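PDB 2XTS: sulfite dehydrogenase from Paracoccus pantotrophus, which oxidises protein-bound sulfane sulfur in the bacterial Sox pathway, as the molybdenum-cofactor subunit of a complex with a heme-carrying cytochrome. Local coordinates for residues T115-C120 with W260-K265; W168-G173 with G231-A236; R181-E186 with P216-N221. All coordinates share one frame; numbering follows the deposited sequence.

Contact 1: T115-C120 with W260-K265; sequences TAFCEC and WVMDAK. With 2MO (molybdenum (IV)oxide), chain F; MTE (phosphonic acidmono-(2-amino-5,6-dimercapto-4-oxo-3,7,8a,9,10,10a-hexahydro-4H-8-oxa-1,3,9,10-tetraaza-anthracen-7-ylmethyl)ester), chain E.
C120, just past the end of strand 112-119, is the cysteine ligand of the molybdenum centre, as in the sulfite oxidase fold, and this end of the strand is braced from behind by W260-K265, the connection that leads into strand 265-270 of the immunoglobulin-like dimerisation domain. F117 and E119 direct their side chains at that connection, whereas C118 and C120 point away from it, and C120 goes on to bind the metal.

The electrostatic part is a buried salt bridge. E119 stands extended, CG anti to the backbone N (chi1 -176°), and K265, also stretched out, brings NZ within 2.8 Å of E119 OE2 on the syn lone pair of that oxygen. N123 ND2 gives OE2 a second donor, and K265 NZ also bonds to the carbonyl of N370. The other carboxylate oxygen, E119 OE1, accepts from W291 NE1 and from a water 2.8 Å away; the same water donates to D263 O and so ties the carboxylate to the backbone of the connection. With both oxygens held, the charge on E119 is probably stabilised despite its burial.

The van der Waals packing centres on M262. Its side chain is bent at chi2 and chi3, and the methyl CE lies against E119 CG, CD and OE1, 3.4 Å from E119 OE1. M262 CB meets the edge of the F117 ring, 4.0 Å from F117 CE1, while W291 packs edge-to-face with that ring.

Metal coordination lies one residue beyond E119. C120 SG, anti to its backbone N, binds the molybdenum together with the two dithiolene sulfurs of the pterin. M262 CE reaches this residue too, ending 3.7 Å from C120 O.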
# COMPACT_ATOMS: atom_id res chain seq x y z
N THR A 115 0.57 0.87 -12.21
CA THR A 115 0.60 -0.19 -11.21
C THR A 115 1.20 -1.40 -11.91
O THR A 115 0.72 -1.84 -12.93
CB THR A 115 -0.80 -0.47 -10.67
OG1 THR A 115 -1.23 0.74 -10.06
CG2 THR A 115 -0.78 -1.56 -9.63
N ALA A 116 2.28 -1.94 -11.37
CA ALA A 116 3.08 -2.92 -12.08
C ALA A 116 3.79 -3.84 -11.14
O ALA A 116 4.30 -3.42 -10.10
CB ALA A 116 4.12 -2.22 -12.96
N PHE A 117 3.90 -5.10 -11.57
CA PHE A 117 4.67 -6.05 -10.83
C PHE A 117 6.15 -5.97 -11.22
O PHE A 117 6.50 -5.83 -12.40
CB PHE A 117 4.14 -7.50 -11.03
CG PHE A 117 4.43 -8.11 -12.40
CD1 PHE A 117 5.67 -8.66 -12.70
CD2 PHE A 117 3.45 -8.11 -13.38
CE1 PHE A 117 5.92 -9.21 -13.95
CE2 PHE A 117 3.71 -8.64 -14.60
CZ PHE A 117 4.95 -9.17 -14.90
N CYS A 118 7.00 -6.08 -10.20
CA CYS A 118 8.44 -6.21 -10.36
C CYS A 118 8.79 -7.63 -9.96
O CYS A 118 8.70 -7.95 -8.78
CB CYS A 118 9.16 -5.21 -9.46
SG CYS A 118 10.96 -5.32 -9.55
N GLU A 119 9.07 -8.49 -10.94
CA GLU A 119 9.40 -9.89 -10.70
C GLU A 119 10.86 -10.10 -11.06
O GLU A 119 11.27 -9.85 -12.19
CB GLU A 119 8.52 -10.85 -11.47
CG GLU A 119 8.82 -12.30 -11.12
CD GLU A 119 8.00 -13.33 -11.87
OE1 GLU A 119 7.42 -13.01 -12.94
OE2 GLU A 119 7.98 -14.48 -11.36
N CYS A 120 11.65 -10.56 -10.10
CA CYS A 120 13.04 -10.90 -10.42
C CYS A 120 13.07 -12.00 -11.49
O CYS A 120 12.30 -12.93 -11.46
CB CYS A 120 13.73 -11.39 -9.17
SG CYS A 120 15.51 -11.71 -9.40
N TRP A 260 13.72 -9.96 -22.10
CA TRP A 260 13.25 -8.87 -21.28
C TRP A 260 11.90 -9.16 -20.64
O TRP A 260 11.70 -8.90 -19.45
CB TRP A 260 13.17 -7.59 -22.12
CG TRP A 260 14.49 -7.16 -22.68
CD1 TRP A 260 15.67 -7.12 -22.03
CD2 TRP A 260 14.73 -6.66 -24.00
NE1 TRP A 260 16.66 -6.65 -22.87
CE2 TRP A 260 16.11 -6.36 -24.09
CE3 TRP A 260 13.94 -6.49 -25.13
CZ2 TRP A 260 16.69 -5.86 -25.26
CZ3 TRP A 260 14.53 -6.00 -26.30
CH2 TRP A 260 15.88 -5.69 -26.35
N VAL A 261 10.94 -9.66 -21.40
CA VAL A 261 9.58 -9.80 -20.88
C VAL A 261 9.43 -11.01 -19.96
O VAL A 261 10.06 -12.06 -20.16
CB VAL A 261 8.44 -9.78 -21.96
CG1 VAL A 261 7.11 -9.31 -21.35
CG2 VAL A 261 8.75 -8.86 -23.09
N MET A 262 8.61 -10.82 -18.94
CA MET A 262 8.21 -11.88 -18.02
C MET A 262 6.88 -12.47 -18.52
O MET A 262 5.89 -11.76 -18.69
CB MET A 262 8.09 -11.33 -16.60
CG MET A 262 9.35 -10.69 -16.06
SD MET A 262 10.76 -11.83 -16.01
CE MET A 262 10.34 -12.83 -14.59
N ASP A 263 6.84 -13.78 -18.73
CA ASP A 263 5.66 -14.42 -19.31
C ASP A 263 4.58 -14.73 -18.25
O ASP A 263 4.83 -14.72 -17.04
CB ASP A 263 6.08 -15.70 -20.03
CG ASP A 263 6.95 -15.45 -21.25
OD1 ASP A 263 6.78 -14.42 -21.93
OD2 ASP A 263 7.80 -16.32 -21.53
N ALA A 264 3.38 -15.03 -18.73
CA ALA A 264 2.24 -15.30 -17.86
C ALA A 264 2.55 -16.38 -16.85
O ALA A 264 3.11 -17.43 -17.18
CB ALA A 264 1.00 -15.67 -18.67
N LYS A 265 2.13 -16.13 -15.61
CA LYS A 265 2.51 -16.96 -14.51
C LYS A 265 1.43 -16.87 -13.43
O LYS A 265 0.67 -15.93 -13.37
CB LYS A 265 3.85 -16.44 -13.96
CG LYS A 265 4.54 -17.32 -12.97
CD LYS A 265 5.98 -16.87 -12.80
CE LYS A 265 6.69 -17.57 -11.67
NZ LYS A 265 8.14 -17.23 -11.62
MO 2MO F . 16.59 -9.78 -10.29
OT1 2MO F . 16.12 -9.82 -12.02
OT2 2MO F . 18.17 -10.88 -9.91
N1 MTE E . 19.33 -1.46 -9.28
C2 MTE E . 20.55 -1.22 -8.81
N2 MTE E . 21.05 0.03 -8.92
N3 MTE E . 21.28 -2.17 -8.20
C4 MTE E . 20.83 -3.45 -8.04
O4 MTE E . 21.56 -4.27 -7.45
N5 MTE E . 18.97 -5.06 -8.54
C6 MTE E . 17.99 -5.27 -9.59
C7 MTE E . 16.94 -4.19 -9.70
N8 MTE E . 17.56 -2.89 -9.74
C9 MTE E . 19.52 -3.79 -8.56
C10 MTE E . 18.78 -2.71 -9.21
C1' MTE E . 17.30 -6.62 -9.49
S1' MTE E . 18.19 -8.06 -9.96
C2' MTE E . 16.00 -6.73 -9.13
S2' MTE E . 15.16 -8.23 -9.20
C3' MTE E . 15.25 -5.50 -8.70
O3' MTE E . 16.05 -4.31 -8.60
C4' MTE E . 14.65 -5.71 -7.32
O4' MTE E . 13.87 -4.57 -6.95
P MTE E . 13.52 -4.43 -5.39
O1P MTE E . 12.71 -5.73 -5.16
O2P MTE E . 14.77 -4.45 -4.58
O3P MTE E . 12.66 -3.21 -5.29
O HOH W 1 7.03 -14.54 -15.28

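Contact 2: W168-G173 with G231-A236; sequences WLYAEG and GIYDKA
Four backbone hydrogen bonds lock W168-Y170 to G231-Y233, and this ladder, together with the packing on W168, makes up the tight part of the contact. Y170 and G231 form one hydrogen-bonded antiparallel pair, with Y170 N to G231 O at 2.7 Å and nearly straight (173°). W168 and Y233 form the other, where the bond from W168 N to Y233 O is more bent (153°). In the non-hydrogen-bonded pair between them, L169 CD1 touches I232 CD1 at 3.8 Å, on the face that helix 185-191 covers. On the opposite face the Y170 and Y233 side chains lie side by side, pointing the same way, and the edge of the Y233 ring presses on Y170, Y233 CE2 standing 3.5 Å from Y170 CB.

Past Y233 the strand gives way to a loop that folds over the indole of W168. A236 CB sits 3.7 Å from the centroid of the six-membered ring, 3° off its normal, an almost ideal CH-pi contact; A236 N lies over the same face nearer the rim.

The outer side is looser. The side chains of D234 and K235 point away, although the K235 backbone lies against the indole, its CA 3.3 Å from W168 CD1. Their polar ends meet Q26 and D24 of the cytochrome chain, and Y233 OH meets D18 of that chain. The arrangement is an antiparallel strand pair within the mixed sheet of the molybdopterin-binding domain, followed by a loop that packs over W168, at the interface with the cytochrome.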
# COMPACT_ATOMS: atom_id res chain seq x y z
N TRP A 168 19.46 3.01 -28.41
CA TRP A 168 19.50 2.31 -27.13
C TRP A 168 19.71 3.29 -26.01
O TRP A 168 20.43 4.27 -26.16
CB TRP A 168 20.64 1.27 -27.12
CG TRP A 168 20.46 0.11 -28.01
CD1 TRP A 168 20.76 0.04 -29.33
CD2 TRP A 168 19.94 -1.17 -27.64
NE1 TRP A 168 20.46 -1.21 -29.80
CE2 TRP A 168 19.97 -1.98 -28.78
CE3 TRP A 168 19.48 -1.73 -26.44
CZ2 TRP A 168 19.55 -3.31 -28.78
CZ3 TRP A 168 19.07 -3.07 -26.42
CH2 TRP A 168 19.10 -3.84 -27.59
N LEU A 169 19.09 2.99 -24.87
CA LEU A 169 19.31 3.72 -23.64
C LEU A 169 19.94 2.78 -22.64
O LEU A 169 19.48 1.64 -22.45
CB LEU A 169 17.99 4.28 -23.09
CG LEU A 169 18.02 5.03 -21.75
CD1 LEU A 169 16.89 6.03 -21.70
CD2 LEU A 169 17.90 4.05 -20.58
N TYR A 170 21.01 3.25 -22.02
CA TYR A 170 21.68 2.53 -20.96
C TYR A 170 21.40 3.23 -19.65
O TYR A 170 21.67 4.43 -19.52
CB TYR A 170 23.17 2.53 -21.24
CG TYR A 170 24.03 1.86 -20.19
CD1 TYR A 170 24.11 0.46 -20.09
CD2 TYR A 170 24.83 2.62 -19.35
CE1 TYR A 170 24.95 -0.13 -19.15
CE2 TYR A 170 25.64 2.05 -18.40
CZ TYR A 170 25.73 0.67 -18.32
OH TYR A 170 26.55 0.09 -17.38
N ALA A 171 20.87 2.50 -18.66
CA ALA A 171 20.55 3.09 -17.36
C ALA A 171 21.46 2.49 -16.32
O ALA A 171 21.62 1.27 -16.28
CB ALA A 171 19.10 2.86 -16.95
N GLU A 172 22.05 3.34 -15.48
CA GLU A 172 22.86 2.82 -14.37
C GLU A 172 22.53 3.52 -13.08
O GLU A 172 22.05 4.66 -13.04
CB GLU A 172 24.37 2.87 -14.62
CG GLU A 172 24.88 4.25 -14.82
CD GLU A 172 26.39 4.52 -14.52
OE1 GLU A 172 26.77 5.67 -14.77
OE2 GLU A 172 27.18 3.67 -14.04
N GLY A 173 22.77 2.76 -12.02
CA GLY A 173 22.50 3.18 -10.67
C GLY A 173 23.65 3.90 -10.00
O GLY A 173 24.79 3.83 -10.44
N GLY A 231 22.21 6.97 -20.52
CA GLY A 231 23.12 7.19 -21.64
C GLY A 231 22.47 6.73 -22.91
O GLY A 231 21.91 5.64 -22.96
N ILE A 232 22.56 7.53 -23.96
CA ILE A 232 21.94 7.17 -25.24
C ILE A 232 23.05 6.77 -26.20
O ILE A 232 23.95 7.55 -26.46
CB ILE A 232 21.15 8.34 -25.82
CG1 ILE A 232 20.13 8.88 -24.79
CG2 ILE A 232 20.47 7.90 -27.12
CD1 ILE A 232 19.17 7.82 -24.21
N TYR A 233 22.98 5.54 -26.69
CA TYR A 233 24.02 4.94 -27.53
C TYR A 233 23.39 4.41 -28.82
O TYR A 233 22.16 4.28 -28.94
CB TYR A 233 24.76 3.83 -26.74
CG TYR A 233 25.41 4.29 -25.47
CD1 TYR A 233 26.61 4.96 -25.49
CD2 TYR A 233 24.86 4.03 -24.26
CE1 TYR A 233 27.20 5.41 -24.33
CE2 TYR A 233 25.45 4.47 -23.10
CZ TYR A 233 26.62 5.14 -23.12
OH TYR A 233 27.16 5.56 -21.93
N ASP A 234 24.25 4.07 -29.78
CA ASP A 234 23.80 3.54 -31.07
C ASP A 234 23.68 2.03 -31.09
O ASP A 234 23.20 1.45 -32.04
CB ASP A 234 24.68 4.06 -32.23
CG ASP A 234 26.13 3.62 -32.15
OD1 ASP A 234 26.53 2.91 -31.20
OD2 ASP A 234 26.89 4.00 -33.08
N LYS A 235 24.07 1.40 -29.98
CA LYS A 235 24.04 -0.06 -29.83
C LYS A 235 23.95 -0.40 -28.35
O LYS A 235 24.21 0.44 -27.52
CB LYS A 235 25.28 -0.74 -30.42
CG LYS A 235 26.58 -0.25 -29.90
CD LYS A 235 27.74 -0.89 -30.63
CE LYS A 235 27.68 -0.67 -32.15
NZ LYS A 235 28.96 -0.92 -32.92
N ALA A 236 23.59 -1.65 -28.05
CA ALA A 236 23.51 -2.10 -26.68
C ALA A 236 24.91 -2.08 -26.07
O ALA A 236 25.90 -2.37 -26.75
CB ALA A 236 22.92 -3.50 -26.64

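Contact 3: R181-E186 with P216-N221; sequences RSFPME and PGWEGN. With CO (cobalt (II) ion), chain G; MTE (phosphonic acidmono-(2-amino-5,6-dimercapto-4-oxo-3,7,8a,9,10,10a-hexahydro-4H-8-oxa-1,3,9,10-tetraaza-anthracen-7-ylmethyl)ester), chain E; 2MO (molybdenum (IV)oxide), chain F.
The guanidinium of R181 has its two partners from 216-221 at the edge, almost exactly in its plane. N221 OD1 accepts from R181 NH1 at 2.8 Å, on a lone pair and nearly straight (171°), and the amide lies within 25° of coplanar with the guanidinium. E219 OE2 is gripped end-on by two nitrogens at once: R181 NH1 reaches it from above the carboxylate plane at 3.0 Å, and NH2 comes in nearly along the C-O axis. The two planes stand 66° apart. At the edge of the W218 indole lies P184, tip to tip, with its CD 3.8 Å from W218 CH2; F183 meets the same end of the indole obliquely, while W260 stacks on this ring system and K187 makes a cation-pi contact with it.

R181 gets there by bending at chi2 and chi3 from edge strand 181-184, so that its head crosses to the loop 216-221 of the molybdopterin-binding domain. A salt bridge from NE to E242 joins the bonds to N221 and E219 in holding the group's orientation.

E219 also binds a metal: its OE1 coordinates the cobalt at 2.1 Å, beside T259 O, H369 NE2 and waters, and a cobalt-bound water donates to OE2 at 2.7 Å. Metal and arginine together should keep the carboxylate ionised.

N221 faces the other centre. With OD1 committed to R181, ND2 is turned to the pterin, 3.3 Å from the dithiolene sulfur S1', and the backbone N makes a weak hydrogen bond to oxygen OT1 of the molybdenum centre.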
# COMPACT_ATOMS: atom_id res chain seq x y z
N ARG A 181 22.01 -1.54 -17.51
CA ARG A 181 21.23 -2.32 -18.44
C ARG A 181 20.88 -1.49 -19.67
O ARG A 181 20.58 -0.30 -19.56
CB ARG A 181 19.94 -2.88 -17.80
CG ARG A 181 20.14 -4.01 -16.81
CD ARG A 181 20.77 -5.24 -17.44
NE ARG A 181 20.01 -5.82 -18.52
CZ ARG A 181 19.11 -6.80 -18.43
NH1 ARG A 181 18.79 -7.34 -17.27
NH2 ARG A 181 18.54 -7.25 -19.52
N SER A 182 20.83 -2.17 -20.82
CA SER A 182 20.48 -1.57 -22.10
C SER A 182 19.03 -1.81 -22.48
O SER A 182 18.51 -2.92 -22.36
CB SER A 182 21.35 -2.17 -23.17
OG SER A 182 22.72 -2.00 -22.89
N PHE A 183 18.36 -0.76 -22.97
CA PHE A 183 16.96 -0.82 -23.37
C PHE A 183 16.82 -0.35 -24.82
O PHE A 183 17.39 0.67 -25.19
CB PHE A 183 16.14 0.19 -22.56
CG PHE A 183 16.06 -0.07 -21.09
CD1 PHE A 183 17.12 0.17 -20.27
CD2 PHE A 183 14.87 -0.49 -20.53
CE1 PHE A 183 17.00 -0.05 -18.90
CE2 PHE A 183 14.75 -0.68 -19.16
CZ PHE A 183 15.82 -0.48 -18.35
N PRO A 184 15.99 -1.02 -25.63
CA PRO A 184 15.67 -0.44 -26.92
C PRO A 184 14.82 0.81 -26.76
O PRO A 184 13.94 0.86 -25.91
CB PRO A 184 14.88 -1.55 -27.61
CG PRO A 184 14.27 -2.30 -26.53
CD PRO A 184 15.18 -2.23 -25.36
N MET A 185 15.04 1.80 -27.62
CA MET A 185 14.34 3.07 -27.49
C MET A 185 12.82 2.91 -27.60
O MET A 185 12.09 3.63 -26.95
CB MET A 185 14.85 4.08 -28.54
CG MET A 185 14.55 5.55 -28.26
SD MET A 185 15.10 6.17 -26.64
CE MET A 185 16.80 5.67 -26.60
N GLU A 186 12.33 1.93 -28.34
CA GLU A 186 10.89 1.73 -28.44
C GLU A 186 10.23 1.46 -27.08
O GLU A 186 9.16 1.95 -26.79
CB GLU A 186 10.55 0.59 -29.40
CG GLU A 186 9.06 0.45 -29.67
CD GLU A 186 8.71 -0.69 -30.62
OE1 GLU A 186 9.60 -1.45 -31.05
OE2 GLU A 186 7.51 -0.81 -30.93
N PRO A 216 7.42 -1.74 -17.06
CA PRO A 216 6.29 -2.65 -16.95
C PRO A 216 6.43 -3.93 -17.78
O PRO A 216 6.74 -3.91 -18.97
CB PRO A 216 5.12 -1.80 -17.41
CG PRO A 216 5.51 -0.44 -16.97
CD PRO A 216 6.96 -0.36 -17.29
N GLY A 217 6.26 -5.05 -17.09
CA GLY A 217 6.28 -6.35 -17.72
C GLY A 217 7.65 -6.96 -17.91
O GLY A 217 7.73 -8.11 -18.35
N TRP A 218 8.71 -6.21 -17.65
CA TRP A 218 10.07 -6.64 -17.93
C TRP A 218 10.79 -7.06 -16.64
O TRP A 218 10.43 -6.64 -15.53
CB TRP A 218 10.84 -5.53 -18.66
CG TRP A 218 10.48 -5.39 -20.11
CD1 TRP A 218 9.34 -5.82 -20.71
CD2 TRP A 218 11.29 -4.81 -21.15
NE1 TRP A 218 9.39 -5.56 -22.06
CE2 TRP A 218 10.57 -4.93 -22.35
CE3 TRP A 218 12.55 -4.23 -21.19
CZ2 TRP A 218 11.09 -4.51 -23.57
CZ3 TRP A 218 13.07 -3.82 -22.39
CH2 TRP A 218 12.34 -3.95 -23.56
N GLU A 219 11.76 -7.95 -16.79
CA GLU A 219 12.45 -8.57 -15.69
C GLU A 219 12.98 -7.55 -14.71
O GLU A 219 13.48 -6.49 -15.08
CB GLU A 219 13.56 -9.50 -16.23
CG GLU A 219 14.75 -8.79 -16.87
CD GLU A 219 15.69 -9.70 -17.65
OE1 GLU A 219 15.43 -10.93 -17.71
OE2 GLU A 219 16.67 -9.17 -18.23
N GLY A 220 12.90 -7.92 -13.44
CA GLY A 220 13.20 -6.98 -12.36
C GLY A 220 14.58 -6.35 -12.45
O GLY A 220 14.79 -5.23 -12.01
N ASN A 221 15.57 -7.09 -12.96
CA ASN A 221 16.90 -6.51 -13.06
C ASN A 221 16.93 -5.19 -13.81
O ASN A 221 17.79 -4.34 -13.54
CB ASN A 221 17.89 -7.51 -13.69
CG ASN A 221 19.31 -6.98 -13.69
OD1 ASN A 221 19.82 -6.57 -14.74
ND2 ASN A 221 19.91 -6.87 -12.51
CO CO G . 15.73 -12.33 -19.21
N1 MTE E . 19.33 -1.46 -9.28
C2 MTE E . 20.55 -1.22 -8.81
N2 MTE E . 21.05 0.03 -8.92
N3 MTE E . 21.28 -2.17 -8.20
C4 MTE E . 20.83 -3.45 -8.04
O4 MTE E . 21.56 -4.27 -7.45
N5 MTE E . 18.97 -5.06 -8.54
C6 MTE E . 17.99 -5.27 -9.59
C7 MTE E . 16.94 -4.19 -9.70
N8 MTE E . 17.56 -2.89 -9.74
C9 MTE E . 19.52 -3.79 -8.56
C10 MTE E . 18.78 -2.71 -9.21
C1' MTE E . 17.30 -6.62 -9.49
S1' MTE E . 18.19 -8.06 -9.96
C2' MTE E . 16.00 -6.73 -9.13
S2' MTE E . 15.16 -8.23 -9.20
C3' MTE E . 15.25 -5.50 -8.70
O3' MTE E . 16.05 -4.31 -8.60
C4' MTE E . 14.65 -5.71 -7.32
O4' MTE E . 13.87 -4.57 -6.95
P MTE E . 13.52 -4.43 -5.39
O1P MTE E . 12.71 -5.73 -5.16
O2P MTE E . 14.77 -4.45 -4.58
O3P MTE E . 12.66 -3.21 -5.29
MO 2MO F . 16.59 -9.78 -10.29
OT1 2MO F . 16.12 -9.82 -12.02
OT2 2MO F . 18.17 -10.88 -9.91
O HOH W 2 17.33 -11.10 -19.95
O HOH W 3 17.12 -13.62 -18.25

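Overall arrangement
From the N terminus the chain first runs through 115-120, whose partner 260-265 comes some 140 residues later, so contact 1 closes the widest loop. Inside it, 168-173 and 231-236 close a second loop as contact 2, and within that 181-186 and 216-221 close a third as contact 3; none cross. Strands 168-173 and 181-184 are sheet neighbours, which joins contacts 2 and 3 directly. Contact 3 meets contact 1 through probable backbone hydrogen bonds from G220 N to E119 O and from E219 N to W260 O, and W260 also packs on W168. Contact 1 ties the molybdopterin-binding domain to the dimerisation domain, while contacts 2 and 3 remain within the former.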